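Local coordinates for protein tail lysozyme, putative (Geobacter sulfurreducens, PDB 2IA7) that is of unknown function but probably serves as a structural component of a contractile-tail baseplate, like the phage wedge protein gp25, at residues D33-I38 / E87-E91; I40-R46 / F55-D61. All coordinates share one frame; numbering follows the deposited sequence. Where two conformers were deposited one is given.

Interaction 1: D33-I38 / E87-E91; sequences DIAESI and EPRIE
With CG trailing beside its backbone N (chi1 -70°) and the chain bent at chi3 (-65°), R89 lays its guanidinium across helix 30-42, where D33, its CG anti to the backbone N (chi1 -171°), reaches over to meet it. Both terminal nitrogens converge on one oxygen: R89 NH1 lies 2.9 Å from D33 OD2, on the anti lone pair, while R89 NH2 comes to the same oxygen from above the carboxylate plane. E87 grips the NE/NH2 edge of the guanidinium side-on. R89 NH2 donates almost straight to E87 OE1 at 2.8 Å and R89 NE to E87 OE2 at 2.9 Å, so four charged bonds fix the rotation of the group and probably temper the like charges of the two acids. In the conformer described here, S37 OG donates to E87 OE1 at 2.7 Å on the anti side. E87 is the first residue beyond helix 69-86 to leave helical geometry and opens a type I beta turn that closes at I90, where strand 90-98 starts; R89 N also donates to E87 OE2, so the same carboxylate braces the turn and ties it to the helix. Over one guanidinium face sits I34 CG1, 3.5 Å from R89 CZ, above the centre of the charged group. I34 CG2 presses on I90 CG2 at a tight 3.3 Å, and one helical turn on, I38 CD1 meets I90 CD1 at 3.8 Å. These isoleucines continue the apolar layer between helix and sheet, all three touching Y113 of strand 106-115.

Interaction 2: I40-R46 / F55-D61; sequences IILGTAR and FGCGIHD
I40 sets CG2 at the edge of the F55 ring, 3.9 Å from F55 CZ, and its carbonyl O takes the T44 hydroxyl as the helix runs out. F55 CG stands anti to the backbone N (chi1 -179°), which carries the ring to I40, I41 and T44. I41 approaches it obliquely, I41 CG1 lying 3.7 Å from F55 CZ. L42 works in two directions: CD2 packs against C57 SG, while L42 O receives H60 NE2 at 2.6 Å, in the imidazole plane and nearly straight (166°). T44 places CG2 at the F55 ring edge, and T44 O accepts C57 N at 2.9 Å. G56, with positive phi (133°), brings its CA to 3.1 Å from T44 O. A45 CB rests 3.5 Å from H60 CB. The backbone N of A45 lies over one face of the imidazole. With H60 cut back to an alanine, L42 O would probably lose its donor and A45 N the ring it lies over. G58 CA lies over one guanidinium face of R46, toward its rim, and R46 NH2 meets D61 OD2 at 3.1 Å; a water joins R46 N to C57 O. The pairing brings the end of helix 30-42 to the 3-10 segment 58-61 of the loop leading to helix 69-86: I41 packs on A82 and W86 and L42 on L83 of that helix, W86 meets the F55 ring edge-to-face, and L42 also touches Y126 of strand 120-129.

In the fold
Both interactions use helix 30-42, interaction 1 its middle and interaction 2 its C-terminal end, and along the chain 40-46 / 55-61 is nested inside the loop closed by 33-38 / 87-91. They meet where E87 CB packs on I41 CD1. Each is partly buried. The charged network of interaction 1 runs from D33 at the surface to E87 inside, whereas in interaction 2 both R46 and D61 are exposed. In interaction 1 the bonds across the segments run between side chains, joining the helix to the turn before strand 90-98. Interaction 2 instead relies on backbone carbonyls of a chain leaving its helix, accepting from an imidazole and an amide.

Interaction 1: D33-I38 / E87-E91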
ATOM      1  N   ASP A  33       7.497   6.184 -11.480  1.00 15.00           N
ATOM      2  CA  ASP A  33       6.897   4.878 -11.792  1.00 16.00           C
ATOM      3  C   ASP A  33       6.759   3.984 -10.555  1.00 15.23           C
ATOM      4  O   ASP A  33       5.803   3.275 -10.453  1.00 15.10           O
ATOM      5  CB  ASP A  33       7.721   4.161 -12.841  1.00 17.23           C
ATOM      6  CG  ASP A  33       7.043   2.914 -13.375  1.00 18.10           C
ATOM      7  OD1 ASP A  33       5.998   3.039 -14.042  1.00 20.06           O
ATOM      8  OD2 ASP A  33       7.540   1.804 -13.167  1.00 18.74           O
ATOM      9  N   ILE A  34       7.745   4.026  -9.650  1.00 15.85           N
ATOM     10  CA  ILE A  34       7.706   3.285  -8.391  1.00 15.54           C
ATOM     11  C   ILE A  34       6.566   3.755  -7.516  1.00 13.31           C
ATOM     12  O   ILE A  34       5.822   2.944  -6.950  1.00 15.19           O
ATOM     13  CB  ILE A  34       9.058   3.401  -7.671  1.00 13.79           C
ATOM     14  CG1 ILE A  34      10.071   2.536  -8.415  1.00 15.12           C
ATOM     15  CG2 ILE A  34       8.937   2.955  -6.191  1.00 13.11           C
ATOM     16  CD1 ILE A  34      11.498   2.794  -7.953  1.00 18.16           C
ATOM     17  N   ALA A  35       6.409   5.078  -7.364  1.00 13.74           N
ATOM     18  CA  ALA A  35       5.313   5.610  -6.554  1.00 14.43           C
ATOM     19  C   ALA A  35       3.959   5.185  -7.115  1.00 14.21           C
ATOM     20  O   ALA A  35       3.098   4.695  -6.389  1.00 15.01           O
ATOM     21  CB  ALA A  35       5.393   7.117  -6.462  1.00 14.55           C
ATOM     22  N   GLU A  36       3.836   5.241  -8.438  1.00 14.45           N
ATOM     23  CA  GLU A  36       2.617   4.777  -9.095  1.00 14.38           C
ATOM     24  C   GLU A  36       2.385   3.280  -8.890  1.00 13.58           C
ATOM     25  O   GLU A  36       1.280   2.851  -8.635  1.00 14.17           O
ATOM     26  CB  GLU A  36       2.679   5.132 -10.569  1.00 17.72           C
ATOM     27  CG  GLU A  36       1.420   4.840 -11.319  1.00 19.09           C
ATOM     28  CD  GLU A  36       1.558   5.205 -12.780  1.00 18.80           C
ATOM     29  OE1 GLU A  36       2.067   4.373 -13.529  1.00 22.91           O
ATOM     30  OE2 GLU A  36       1.184   6.332 -13.150  1.00 27.73           O
ATOM     31  N   SER A  37       3.445   2.510  -9.031  1.00 15.51           N
ATOM     32  CA  SER A  37       3.401   1.064  -8.813  0.50 13.53           C
ATOM     33  C   SER A  37       2.920   0.694  -7.388  1.00 13.90           C
ATOM     34  O   SER A  37       2.039  -0.152  -7.219  1.00 14.82           O
ATOM     35  CB  SER A  37       4.769   0.423  -9.075  0.50 13.72           C
ATOM     36  OG  SER A  37       4.723  -0.957  -8.727  0.50  9.86           O
ATOM     37  N   ILE A  38       3.475   1.358  -6.384  1.00 14.35           N
ATOM     38  CA  ILE A  38       3.031   1.214  -5.021  1.00 14.21           C
ATOM     39  C   ILE A  38       1.519   1.457  -4.919  1.00 15.11           C
ATOM     40  O   ILE A  38       0.786   0.628  -4.372  1.00 14.82           O
ATOM     41  CB  ILE A  38       3.760   2.139  -4.046  1.00 14.43           C
ATOM     42  CG1 ILE A  38       5.225   1.686  -3.915  1.00 17.08           C
ATOM     43  CG2 ILE A  38       3.131   2.073  -2.676  1.00 16.16           C
ATOM     44  CD1 ILE A  38       6.119   2.747  -3.221  1.00 17.18           C
ATOM     45  N   GLU A  87       6.950  -5.066  -5.800  1.00 16.63           N
ATOM     46  CA  GLU A  87       7.754  -3.864  -6.109  1.00 15.42           C
ATOM     47  C   GLU A  87       9.207  -4.043  -5.637  1.00 15.53           C
ATOM     48  O   GLU A  87       9.626  -3.454  -4.623  1.00 17.62           O
ATOM     49  CB  GLU A  87       7.148  -2.602  -5.562  1.00 15.33           C
ATOM     50  CG  GLU A  87       7.836  -1.322  -6.095  1.00 16.96           C
ATOM     51  CD  GLU A  87       8.221  -1.412  -7.533  1.00 18.88           C
ATOM     52  OE1 GLU A  87       7.383  -1.060  -8.374  1.00 16.76           O
ATOM     53  OE2 GLU A  87       9.366  -1.801  -7.864  1.00 18.63           O
ATOM     54  N   PRO A  88       9.955  -4.874  -6.363  1.00 17.94           N
ATOM     55  CA  PRO A  88      11.327  -5.189  -5.952  1.00 17.79           C
ATOM     56  C   PRO A  88      12.318  -4.051  -6.074  1.00 18.60           C
ATOM     57  O   PRO A  88      13.498  -4.177  -5.637  1.00 17.89           O
ATOM     58  CB  PRO A  88      11.692  -6.357  -6.883  1.00 20.76           C
ATOM     59  CG  PRO A  88      10.866  -6.194  -8.059  1.00 21.96           C
ATOM     60  CD  PRO A  88       9.550  -5.633  -7.547  1.00 19.07           C
ATOM     61  N   ARG A  89      11.928  -2.960  -6.700  1.00 16.25           N
ATOM     62  CA  ARG A  89      12.833  -1.799  -6.890  1.00 15.81           C
ATOM     63  C   ARG A  89      13.045  -0.990  -5.615  1.00 15.17           C
ATOM     64  O   ARG A  89      13.943  -0.164  -5.558  1.00 16.10           O
ATOM     65  CB  ARG A  89      12.285  -0.882  -7.967  1.00 17.41           C
ATOM     66  CG  ARG A  89      12.378  -1.483  -9.350  1.00 15.14           C
ATOM     67  CD  ARG A  89      11.789  -0.601 -10.414  1.00 18.66           C
ATOM     68  NE  ARG A  89      10.355  -0.465 -10.204  1.00 16.82           N
ATOM     69  CZ  ARG A  89       9.550   0.242 -10.970  1.00 16.39           C
ATOM     70  NH1 ARG A  89      10.011   0.884 -12.033  1.00 17.35           N
ATOM     71  NH2 ARG A  89       8.252   0.299 -10.684  1.00 16.63           N
ATOM     72  N   ILE A  90      12.287  -1.310  -4.574  1.00 16.16           N
ATOM     73  CA  ILE A  90      12.398  -0.628  -3.272  1.00 15.70           C
ATOM     74  C   ILE A  90      12.749  -1.540  -2.128  1.00 17.24           C
ATOM     75  O   ILE A  90      12.476  -2.728  -2.196  1.00 17.29           O
ATOM     76  CB  ILE A  90      11.099   0.178  -2.961  1.00 15.31           C
ATOM     77  CG1 ILE A  90       9.921  -0.733  -2.598  1.00 17.28           C
ATOM     78  CG2 ILE A  90      10.769   1.093  -4.145  1.00 16.81           C
ATOM     79  CD1 ILE A  90       8.614   0.002  -2.303  1.00 16.15           C
ATOM     80  N   GLU A  91      13.323  -0.948  -1.078  1.00 15.52           N
ATOM     81  CA  GLU A  91      13.479  -1.559   0.231  1.00 16.31           C
ATOM     82  C   GLU A  91      12.568  -0.789   1.144  1.00 17.34           C
ATOM     83  O   GLU A  91      12.648   0.407   1.264  1.00 17.17           O
ATOM     84  CB  GLU A  91      14.929  -1.422   0.759  1.00 18.92           C
ATOM     85  CG  GLU A  91      15.020  -1.973   2.174  1.00 20.76           C
ATOM     86  CD  GLU A  91      16.378  -1.813   2.846  1.00 28.86           C
ATOM     87  OE1 GLU A  91      17.146  -0.882   2.501  1.00 28.71           O
ATOM     88  OE2 GLU A  91      16.644  -2.605   3.791  1.00 30.27           O
TER

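Interaction 2: I40-R46 / F55-D61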
ATOM      1  N   ILE A  40      -0.734   1.297  -7.329  1.00 13.54           N
ATOM      2  CA  ILE A  40      -1.423   0.227  -8.071  1.00 13.11           C
ATOM      3  C   ILE A  40      -1.526  -1.027  -7.258  1.00 14.08           C
ATOM      4  O   ILE A  40      -2.594  -1.612  -7.140  1.00 14.98           O
ATOM      5  CB  ILE A  40      -0.750  -0.064  -9.415  1.00 14.22           C
ATOM      6  CG1 ILE A  40      -0.906   1.124 -10.370  1.00 13.62           C
ATOM      7  CG2 ILE A  40      -1.302  -1.285 -10.074  1.00 15.47           C
ATOM      8  CD1 ILE A  40       0.056   1.080 -11.547  1.00 15.33           C
ATOM      9  N   ILE A  41      -0.421  -1.441  -6.677  1.00 13.82           N
ATOM     10  CA  ILE A  41      -0.405  -2.668  -5.903  1.00 13.40           C
ATOM     11  C   ILE A  41      -1.361  -2.645  -4.728  1.00 14.03           C
ATOM     12  O   ILE A  41      -2.147  -3.557  -4.538  1.00 15.96           O
ATOM     13  CB  ILE A  41       1.026  -2.980  -5.388  1.00 13.30           C
ATOM     14  CG1 ILE A  41       1.955  -3.244  -6.560  1.00 13.80           C
ATOM     15  CG2 ILE A  41       1.021  -4.162  -4.387  1.00 15.60           C
ATOM     16  CD1 ILE A  41       3.398  -2.982  -6.253  1.00 14.34           C
ATOM     17  N   LEU A  42      -1.334  -1.548  -3.953  1.00 14.41           N
ATOM     18  CA  LEU A  42      -2.154  -1.450  -2.721  1.00 14.52           C
ATOM     19  C   LEU A  42      -3.647  -1.299  -3.104  1.00 14.79           C
ATOM     20  O   LEU A  42      -4.528  -1.721  -2.369  1.00 17.72           O
ATOM     21  CB  LEU A  42      -1.676  -0.353  -1.798  1.00 14.37           C
ATOM     22  CG  LEU A  42      -0.229  -0.469  -1.315  1.00 14.68           C
ATOM     23  CD1 LEU A  42       0.131   0.649  -0.345  1.00 15.67           C
ATOM     24  CD2 LEU A  42      -0.005  -1.892  -0.729  1.00 16.34           C
ATOM     25  N   GLY A  43      -3.901  -0.686  -4.260  1.00 14.17           N
ATOM     26  CA  GLY A  43      -5.283  -0.461  -4.705  1.00 17.20           C
ATOM     27  C   GLY A  43      -5.927  -1.591  -5.482  1.00 19.49           C
ATOM     28  O   GLY A  43      -7.076  -1.443  -5.940  1.00 21.28           O
ATOM     29  N   THR A  44      -5.227  -2.702  -5.653  1.00 16.62           N
ATOM     30  CA  THR A  44      -5.725  -3.832  -6.399  1.00 16.62           C
ATOM     31  C   THR A  44      -5.970  -5.015  -5.470  1.00 16.75           C
ATOM     32  O   THR A  44      -5.105  -5.468  -4.726  1.00 18.26           O
ATOM     33  CB  THR A  44      -4.751  -4.265  -7.546  1.00 16.38           C
ATOM     34  OG1 THR A  44      -4.478  -3.133  -8.378  1.00 17.96           O
ATOM     35  CG2 THR A  44      -5.336  -5.400  -8.407  1.00 17.40           C
ATOM     36  N   ALA A  45      -7.213  -5.531  -5.515  1.00 19.22           N
ATOM     37  CA  ALA A  45      -7.541  -6.763  -4.865  1.00 18.44           C
ATOM     38  C   ALA A  45      -7.044  -7.936  -5.677  1.00 19.47           C
ATOM     39  O   ALA A  45      -7.115  -7.922  -6.890  1.00 18.59           O
ATOM     40  CB  ALA A  45      -9.067  -6.875  -4.706  1.00 19.04           C
ATOM     41  N   ARG A  46      -6.576  -8.970  -5.008  1.00 18.96           N
ATOM     42  CA  ARG A  46      -6.215 -10.210  -5.668  1.00 23.39           C
ATOM     43  C   ARG A  46      -7.448 -10.760  -6.334  1.00 23.42           C
ATOM     44  O   ARG A  46      -8.527 -10.747  -5.733  1.00 22.71           O
ATOM     45  CB  ARG A  46      -5.626 -11.173  -4.642  1.00 25.21           C
ATOM     46  CG  ARG A  46      -4.265 -10.690  -4.153  1.00 28.54           C
ATOM     47  CD  ARG A  46      -3.506 -11.678  -3.304  1.00 31.17           C
ATOM     48  NE  ARG A  46      -4.176 -11.909  -2.033  1.00 37.26           N
ATOM     49  CZ  ARG A  46      -3.567 -12.094  -0.854  1.00 42.61           C
ATOM     50  NH1 ARG A  46      -2.239 -12.062  -0.738  1.00 43.75           N
ATOM     51  NH2 ARG A  46      -4.304 -12.306   0.233  1.00 42.85           N
ATOM     52  N   PHE A  55      -2.033 -11.008  -8.314  1.00 21.44           N
ATOM     53  CA  PHE A  55      -1.563  -9.656  -8.145  1.00 20.52           C
ATOM     54  C   PHE A  55      -2.475  -8.816  -7.278  1.00 19.46           C
ATOM     55  O   PHE A  55      -3.680  -8.794  -7.497  1.00 19.03           O
ATOM     56  CB  PHE A  55      -1.420  -8.976  -9.495  1.00 17.60           C
ATOM     57  CG  PHE A  55      -0.903  -7.563  -9.406  1.00 15.71           C
ATOM     58  CD1 PHE A  55       0.441  -7.275  -9.399  1.00 14.89           C
ATOM     59  CD2 PHE A  55      -1.803  -6.495  -9.350  1.00 18.46           C
ATOM     60  CE1 PHE A  55       0.876  -5.968  -9.264  1.00 18.81           C
ATOM     61  CE2 PHE A  55      -1.355  -5.167  -9.252  1.00 19.49           C
ATOM     62  CZ  PHE A  55      -0.023  -4.917  -9.208  1.00 18.77           C
ATOM     63  N   GLY A  56      -1.880  -8.057  -6.354  1.00 17.62           N
ATOM     64  CA  GLY A  56      -2.594  -7.159  -5.475  1.00 18.10           C
ATOM     65  C   GLY A  56      -2.180  -7.274  -4.024  1.00 16.78           C
ATOM     66  O   GLY A  56      -1.112  -7.819  -3.677  1.00 18.80           O
ATOM     67  N   CYS A  57      -3.034  -6.727  -3.165  1.00 18.13           N
ATOM     68  CA  CYS A  57      -2.778  -6.611  -1.745  1.00 17.35           C
ATOM     69  C   CYS A  57      -3.885  -7.322  -0.941  1.00 20.32           C
ATOM     70  O   CYS A  57      -5.086  -7.136  -1.200  1.00 18.63           O
ATOM     71  CB  CYS A  57      -2.698  -5.144  -1.347  1.00 18.12           C
ATOM     72  SG  CYS A  57      -2.418  -4.850   0.387  1.00 19.00           S
ATOM     73  N   GLY A  58      -3.488  -8.148   0.013  1.00 18.23           N
ATOM     74  CA  GLY A  58      -4.430  -8.941   0.760  1.00 21.37           C
ATOM     75  C   GLY A  58      -5.377  -8.177   1.651  1.00 21.27           C
ATOM     76  O   GLY A  58      -6.350  -8.745   2.123  1.00 21.67           O
ATOM     77  N   ILE A  59      -5.114  -6.895   1.908  1.00 21.51           N
ATOM     78  CA  ILE A  59      -6.009  -6.089   2.719  0.70 21.53           C
ATOM     79  C   ILE A  59      -7.452  -6.088   2.184  1.00 22.07           C
ATOM     80  O   ILE A  59      -8.407  -6.055   2.975  1.00 22.27           O
ATOM     81  CB  ILE A  59      -5.492  -4.649   2.875  0.70 22.27           C
ATOM     82  CG1 ILE A  59      -6.092  -4.019   4.141  0.70 31.64           C
ATOM     83  CG2 ILE A  59      -5.746  -3.840   1.618  0.70 25.62           C
ATOM     84  CD1 ILE A  59      -5.817  -4.860   5.402  0.70 26.97           C
ATOM     85  N   HIS A  60      -7.617  -6.189   0.862  1.00 20.35           N
ATOM     86  CA  HIS A  60      -8.927  -6.169   0.237  1.00 21.25           C
ATOM     87  C   HIS A  60      -9.738  -7.426   0.538  1.00 23.83           C
ATOM     88  O   HIS A  60     -10.939  -7.413   0.328  1.00 27.24           O
ATOM     89  CB  HIS A  60      -8.781  -5.976  -1.287  1.00 21.92           C
ATOM     90  CG  HIS A  60      -8.140  -4.664  -1.660  1.00 22.48           C
ATOM     91  ND1 HIS A  60      -8.853  -3.492  -1.779  1.00 28.44           N
ATOM     92  CD2 HIS A  60      -6.851  -4.342  -1.883  1.00 21.02           C
ATOM     93  CE1 HIS A  60      -8.024  -2.506  -2.094  1.00 29.56           C
ATOM     94  NE2 HIS A  60      -6.802  -2.997  -2.160  1.00 21.84           N
ATOM     95  N   ASP A  61      -9.097  -8.502   1.002  1.00 25.12           N
ATOM     96  CA  ASP A  61      -9.814  -9.733   1.373  1.00 25.29           C
ATOM     97  C   ASP A  61     -10.388  -9.721   2.805  1.00 25.58           C
ATOM     98  O   ASP A  61     -11.168 -10.592   3.163  1.00 29.66           O
ATOM     99  CB  ASP A  61      -8.903 -10.926   1.222  1.00 24.83           C
ATOM    100  CG  ASP A  61      -8.389 -11.083  -0.199  1.00 34.49           C
ATOM    101  OD1 ASP A  61      -9.193 -10.910  -1.138  1.00 50.63           O
ATOM    102  OD2 ASP A  61      -7.194 -11.379  -0.375  1.00 44.50           O
TER
HETATM  103  O   HOH W   1      -6.959  -8.919  -2.170  1.00 22.20           O